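Local atomic coordinates of choline binding protein A (Lactobacillus salivarius str. Ren, PDB entry 5GT1), a protein that probably acts as a cell-surface protein in adhesion to intestinal epithelial cells and carries, in the part described here, a zinc-binding domain of peptidase family M23. Residues G35-A40 with D58-G63; F102-A107 with S134-G139. All blocks are in the same frame, centred on the assembly; numbering follows the deposited sequence.

Contact 1: G35-A40 with D58-G63; sequences GYFSGA and DGLDFG. With ZN (zinc ion), chain B.
F37 is the residue through which the loop 35-40 packs on the strand 60-63, and its phenyl ring meets three consecutive residues there, each in a different way. Over one face lies L60, whose CD1 makes a CH-pi contact 3.8 Å from the centroid of the F37 ring, 18° off the ring normal. L60 CG stands anti to its own backbone N (chi1 -177°), which carries both methyls across to the aromatic ring; the second, L60 CD2, touches F37 CZ at 3.7 Å. The aromatic contact is T-shaped: F37 turns its edge toward the face of F62, with centroids 5.4 Å apart and planes at 82°, and F37 CZ comes within 3.8 Å of F62 CE1 near the rim. The CD1-CE1 edge of the F37 ring lies, near its plane, against a backbone carbonyl, F37 CD1 being 3.3 Å from D61 O. That buried oxygen has no hydrogen-bonding partner in the model, and the ring C-H is likely to give it at most a weak electrostatic contact.

The polar side of the strand serves the zinc ion. D61 OD1 binds it at 2.1 Å, while D61 OD2 accepts a hydrogen bond of 2.7 Å from water 1, itself a zinc ligand. D61 is the aspartate of the HxxxD motif of M23 peptidases, and H57 is its histidine.

Outside the two segments, F37 also stacks on H67 and touches R164 of helix 163-173, and the same helix packs on L60 through P163 and R164. Strand 56-63 runs antiparallel beside strand 135-141, and D61 makes a backbone bond to Q41.

Contact 2: F102-A107 with S134-G139; sequences FVYQEA and SHLHLG. With ZN (zinc ion), chain B.
With CG between the backbone N and the carbonyl carbon (chi1 70°), Q105 lies alongside H137, whose CG is anti to its own N (chi1 170°); the two side chains point the same way. The Q105 amide lies nearly flat on the imidazole, planes 23° apart, with Q105 NE2 3.4 Å above the H137 ring and toward its rim. H137 ND1 binds zinc at 2.1 Å.

The same Q105 NE2 donates a nearly straight bond of 2.9 Å to E106 OE2, which also accepts one of 2.6 Å from zinc-bound water 3. E106 OE1 takes a weak bond of 3.1 Å from H135 NE2. An alanine in place of Q105 would probably leave one face of H137 without its amide cover and E106 freer to turn.

Backbone bonds pair V103 with G139 and Q105 with H137 in antiparallel register. On the face that carries Y104 and L138, L138 CD1 makes a CH-pi contact 4.0 Å from the centroid of the Y104 ring, whose OH bonds to V75 N.

H135 and H137 form the HxH motif of M23 peptidases. Strand 135-141 lies between strands 101-108 and 56-63, strand 92-96 flanks Y104 and Q105, and helix 163-173 packs on L138.

From the N terminus, the loop 35-40 comes first; contact 1 closes when the chain, after strand 44-45, returns along strand 56-63. Contact 2 opens only later, at 102-107, and closes after 26 intervening residues, at 134-139, so the two follow in series and neither nest nor cross. They are joined side by side in the antiparallel sheet, where F62 N probably hydrogen-bonds to L136 O and L60 N to L138 O. Zinc bridges them too: contact 1 supplies D61, contact 2 supplies H137, and H57, just before 58-63, is the third protein ligand. Together they tie the N-terminal loop to the central strands and the metal site.

Contact 1: G35-A40 with D58-G63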
loop_
_atom_site.group_PDB
_atom_site.type_symbol
_atom_site.label_atom_id
_atom_site.label_comp_id
_atom_site.label_asym_id
_atom_site.label_seq_id
_atom_site.Cartn_x
_atom_site.Cartn_y
_atom_site.Cartn_z
ATOM N N GLY A 35 -5.280 -4.267 -13.203
ATOM C CA GLY A 35 -6.739 -4.262 -13.139
ATOM C C GLY A 35 -7.315 -2.872 -13.282
ATOM O O GLY A 35 -6.749 -2.023 -13.962
ATOM N N TYR A 36 -8.444 -2.627 -12.629
ATOM C CA TYR A 36 -9.162 -1.360 -12.779
ATOM C C TYR A 36 -9.558 -0.841 -11.409
ATOM O O TYR A 36 -9.822 -1.637 -10.499
ATOM C CB TYR A 36 -10.421 -1.566 -13.634
ATOM C CG TYR A 36 -10.140 -2.274 -14.935
ATOM C CD1 TYR A 36 -9.595 -1.578 -16.024
ATOM C CD2 TYR A 36 -10.405 -3.638 -15.079
ATOM C CE1 TYR A 36 -9.316 -2.230 -17.224
ATOM C CE2 TYR A 36 -10.144 -4.302 -16.286
ATOM C CZ TYR A 36 -9.594 -3.588 -17.346
ATOM O OH TYR A 36 -9.321 -4.232 -18.533
ATOM N N PHE A 37 -9.631 0.479 -11.280
ATOM C CA PHE A 37 -9.958 1.125 -10.010
ATOM C C PHE A 37 -11.094 2.108 -10.183
ATOM O O PHE A 37 -11.165 2.791 -11.208
ATOM C CB PHE A 37 -8.732 1.891 -9.509
ATOM C CG PHE A 37 -7.525 1.028 -9.322
ATOM C CD1 PHE A 37 -7.320 0.357 -8.112
ATOM C CD2 PHE A 37 -6.589 0.877 -10.352
ATOM C CE1 PHE A 37 -6.192 -0.432 -7.931
ATOM C CE2 PHE A 37 -5.475 0.077 -10.178
ATOM C CZ PHE A 37 -5.282 -0.590 -8.969
ATOM N N SER A 38 -11.954 2.222 -9.173
ATOM C CA SER A 38 -13.003 3.235 -9.199
ATOM C C SER A 38 -12.398 4.588 -8.818
ATOM O O SER A 38 -11.265 4.655 -8.319
ATOM C CB SER A 38 -14.098 2.861 -8.211
ATOM O OG SER A 38 -13.605 3.030 -6.891
ATOM N N GLY A 39 -13.155 5.667 -9.025
ATOM C CA GLY A 39 -12.671 7.015 -8.696
ATOM C C GLY A 39 -12.209 7.117 -7.244
ATOM O O GLY A 39 -11.152 7.692 -6.968
ATOM N N ALA A 40 -12.982 6.519 -6.337
ATOM C CA ALA A 40 -12.685 6.527 -4.892
ATOM C C ALA A 40 -11.399 5.758 -4.528
ATOM O O ALA A 40 -10.661 6.162 -3.613
ATOM C CB ALA A 40 -13.873 6.009 -4.089
ATOM N N ASP A 58 -4.559 9.281 -0.058
ATOM C CA ASP A 58 -3.093 9.204 0.025
ATOM C C ASP A 58 -2.518 7.837 -0.384
ATOM O O ASP A 58 -1.367 7.527 -0.075
ATOM C CB ASP A 58 -2.590 9.594 1.443
ATOM C CG ASP A 58 -2.950 8.563 2.526
ATOM O OD1 ASP A 58 -3.866 7.726 2.330
ATOM O OD2 ASP A 58 -2.297 8.587 3.594
ATOM N N GLY A 59 -3.316 7.017 -1.055
ATOM C CA GLY A 59 -2.845 5.689 -1.425
ATOM C C GLY A 59 -3.692 5.133 -2.532
ATOM O O GLY A 59 -4.435 5.876 -3.177
ATOM N N LEU A 60 -3.569 3.825 -2.746
ATOM C CA LEU A 60 -4.303 3.116 -3.784
ATOM C C LEU A 60 -5.018 1.935 -3.133
ATOM O O LEU A 60 -4.384 1.131 -2.454
ATOM C CB LEU A 60 -3.325 2.619 -4.849
ATOM C CG LEU A 60 -3.933 1.898 -6.073
ATOM C CD1 LEU A 60 -4.892 2.811 -6.830
ATOM C CD2 LEU A 60 -2.825 1.386 -6.989
ATOM N N ASP A 61 -6.330 1.853 -3.334
ATOM C CA ASP A 61 -7.124 0.770 -2.758
ATOM C C ASP A 61 -7.313 -0.394 -3.733
ATOM O O ASP A 61 -7.718 -0.195 -4.884
ATOM C CB ASP A 61 -8.508 1.272 -2.380
ATOM C CG ASP A 61 -8.489 2.242 -1.214
ATOM O OD1 ASP A 61 -7.457 2.363 -0.524
ATOM O OD2 ASP A 61 -9.548 2.860 -0.984
ATOM N N PHE A 62 -7.055 -1.607 -3.260
ATOM C CA PHE A 62 -7.281 -2.819 -4.045
ATOM C C PHE A 62 -8.417 -3.567 -3.361
ATOM O O PHE A 62 -8.199 -4.158 -2.305
ATOM C CB PHE A 62 -6.011 -3.686 -4.012
ATOM C CG PHE A 62 -4.815 -3.061 -4.705
ATOM C CD1 PHE A 62 -4.455 -3.480 -5.987
ATOM C CD2 PHE A 62 -4.035 -2.086 -4.067
ATOM C CE1 PHE A 62 -3.359 -2.918 -6.638
ATOM C CE2 PHE A 62 -2.923 -1.530 -4.709
ATOM C CZ PHE A 62 -2.592 -1.953 -5.995
ATOM N N GLY A 63 -9.625 -3.504 -3.928
ATOM C CA GLY A 63 -10.790 -4.166 -3.324
ATOM C C GLY A 63 -10.793 -5.660 -3.549
ATOM O O GLY A 63 -10.220 -6.151 -4.529
HETATM ZN ZN ZN B . -7.478 3.990 0.865
HETATM O O HOH W 1 -9.950 4.324 1.204
HETATM O O HOH W 2 -7.702 5.493 2.574
HETATM O O HOH W 3 -8.349 2.780 2.404
#

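Contact 2: F102-A107 with S134-G139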
loop_
_atom_site.group_PDB
_atom_site.type_symbol
_atom_site.label_atom_id
_atom_site.label_comp_id
_atom_site.label_asym_id
_atom_site.label_seq_id
_atom_site.Cartn_x
_atom_site.Cartn_y
_atom_site.Cartn_z
ATOM N N PHE A 102 6.864 1.825 2.100
ATOM C CA PHE A 102 5.611 1.219 1.652
ATOM C C PHE A 102 4.746 0.923 2.868
ATOM O O PHE A 102 5.221 0.325 3.834
ATOM C CB PHE A 102 5.914 -0.091 0.904
ATOM C CG PHE A 102 6.845 0.078 -0.276
ATOM C CD1 PHE A 102 6.336 0.245 -1.562
ATOM C CD2 PHE A 102 8.241 0.033 -0.104
ATOM C CE1 PHE A 102 7.197 0.400 -2.649
ATOM C CE2 PHE A 102 9.099 0.186 -1.175
ATOM C CZ PHE A 102 8.584 0.368 -2.448
ATOM N N VAL A 103 3.486 1.340 2.829
ATOM C CA VAL A 103 2.544 1.025 3.909
ATOM C C VAL A 103 1.436 0.111 3.376
ATOM O O VAL A 103 0.724 0.477 2.439
ATOM C CB VAL A 103 1.946 2.310 4.526
ATOM C CG1 VAL A 103 1.056 1.972 5.727
ATOM C CG2 VAL A 103 3.071 3.261 4.925
ATOM N N TYR A 104 1.306 -1.083 3.950
ATOM C CA TYR A 104 0.211 -1.987 3.601
ATOM C C TYR A 104 -0.776 -1.933 4.755
ATOM O O TYR A 104 -0.455 -2.345 5.873
ATOM C CB TYR A 104 0.704 -3.438 3.424
ATOM C CG TYR A 104 1.780 -3.608 2.377
ATOM C CD1 TYR A 104 1.468 -4.100 1.101
ATOM C CD2 TYR A 104 3.112 -3.279 2.653
ATOM C CE1 TYR A 104 2.460 -4.254 0.127
ATOM C CE2 TYR A 104 4.100 -3.421 1.684
ATOM C CZ TYR A 104 3.758 -3.902 0.422
ATOM O OH TYR A 104 4.746 -4.055 -0.536
ATOM N N GLN A 105 -1.977 -1.433 4.506
ATOM C CA GLN A 105 -2.910 -1.215 5.613
ATOM C C GLN A 105 -4.320 -1.683 5.243
ATOM O O GLN A 105 -4.598 -1.977 4.069
ATOM C CB GLN A 105 -2.914 0.269 5.998
ATOM C CG GLN A 105 -3.569 1.156 4.946
ATOM C CD GLN A 105 -3.418 2.629 5.233
ATOM O OE1 GLN A 105 -2.305 3.123 5.407
ATOM N NE2 GLN A 105 -4.549 3.353 5.265
ATOM N N GLU A 106 -5.182 -1.763 6.263
ATOM C CA GLU A 106 -6.614 -2.075 6.141
ATOM C C GLU A 106 -7.010 -3.469 5.646
ATOM O O GLU A 106 -8.179 -3.864 5.760
ATOM C CB GLU A 106 -7.333 -0.973 5.368
ATOM C CG GLU A 106 -7.260 0.361 6.106
ATOM C CD GLU A 106 -7.894 1.456 5.308
ATOM O OE1 GLU A 106 -9.156 1.512 5.280
ATOM O OE2 GLU A 106 -7.139 2.241 4.699
ATOM N N ALA A 107 -6.044 -4.220 5.129
ATOM C CA ALA A 107 -6.307 -5.553 4.581
ATOM C C ALA A 107 -6.483 -6.630 5.656
ATOM O O ALA A 107 -7.009 -7.702 5.375
ATOM C CB ALA A 107 -5.165 -5.967 3.658
ATOM N N SER A 134 -12.495 -5.946 3.099
ATOM C CA SER A 134 -12.928 -5.584 1.757
ATOM C C SER A 134 -11.815 -5.002 0.876
ATOM O O SER A 134 -11.986 -4.928 -0.336
ATOM C CB SER A 134 -14.089 -4.597 1.826
ATOM O OG SER A 134 -13.639 -3.388 2.402
ATOM N N HIS A 135 -10.707 -4.547 1.470
ATOM C CA HIS A 135 -9.613 -3.961 0.654
ATOM C C HIS A 135 -8.292 -3.840 1.333
ATOM O O HIS A 135 -8.193 -3.813 2.575
ATOM C CB HIS A 135 -9.998 -2.581 0.106
ATOM C CG HIS A 135 -10.071 -1.516 1.168
ATOM N ND1 HIS A 135 -11.010 -1.526 2.138
ATOM C CD2 HIS A 135 -9.275 -0.394 1.396
ATOM C CE1 HIS A 135 -10.830 -0.461 2.948
ATOM N NE2 HIS A 135 -9.769 0.232 2.493
ATOM N N LEU A 136 -7.262 -3.798 0.492
ATOM C CA LEU A 136 -5.937 -3.381 0.874
ATOM C C LEU A 136 -5.802 -1.935 0.432
ATOM O O LEU A 136 -6.189 -1.589 -0.683
ATOM C CB LEU A 136 -4.891 -4.230 0.133
ATOM C CG LEU A 136 -3.453 -3.679 0.088
ATOM C CD1 LEU A 136 -2.783 -3.835 1.447
ATOM C CD2 LEU A 136 -2.638 -4.382 -0.996
ATOM N N HIS A 137 -5.259 -1.094 1.308
ATOM C CA HIS A 137 -4.779 0.230 0.923
ATOM C C HIS A 137 -3.266 0.211 0.949
ATOM O O HIS A 137 -2.640 -0.132 1.974
ATOM C CB HIS A 137 -5.366 1.290 1.869
ATOM C CG HIS A 137 -4.760 2.672 1.737
ATOM N ND1 HIS A 137 -5.483 3.747 1.339
ATOM C CD2 HIS A 137 -3.472 3.146 2.021
ATOM C CE1 HIS A 137 -4.691 4.847 1.349
ATOM N NE2 HIS A 137 -3.465 4.482 1.773
ATOM N N LEU A 138 -2.667 0.573 -0.185
ATOM C CA LEU A 138 -1.215 0.663 -0.316
ATOM C C LEU A 138 -0.804 2.130 -0.401
ATOM O O LEU A 138 -1.350 2.872 -1.208
ATOM C CB LEU A 138 -0.739 -0.083 -1.567
ATOM C CG LEU A 138 0.755 0.020 -1.910
ATOM C CD1 LEU A 138 1.655 -0.643 -0.861
ATOM C CD2 LEU A 138 1.002 -0.590 -3.290
ATOM N N GLY A 139 0.124 2.539 0.457
ATOM C CA GLY A 139 0.660 3.903 0.422
ATOM C C GLY A 139 2.155 3.848 0.189
ATOM O O GLY A 139 2.841 2.948 0.690
HETATM ZN ZN ZN B . -7.478 3.990 0.865
HETATM O O HOH W 3 -8.349 2.780 2.404
HETATM O O HOH W 2 -7.702 5.493 2.574
HETATM O O HOH W 1 -9.950 4.324 1.204
#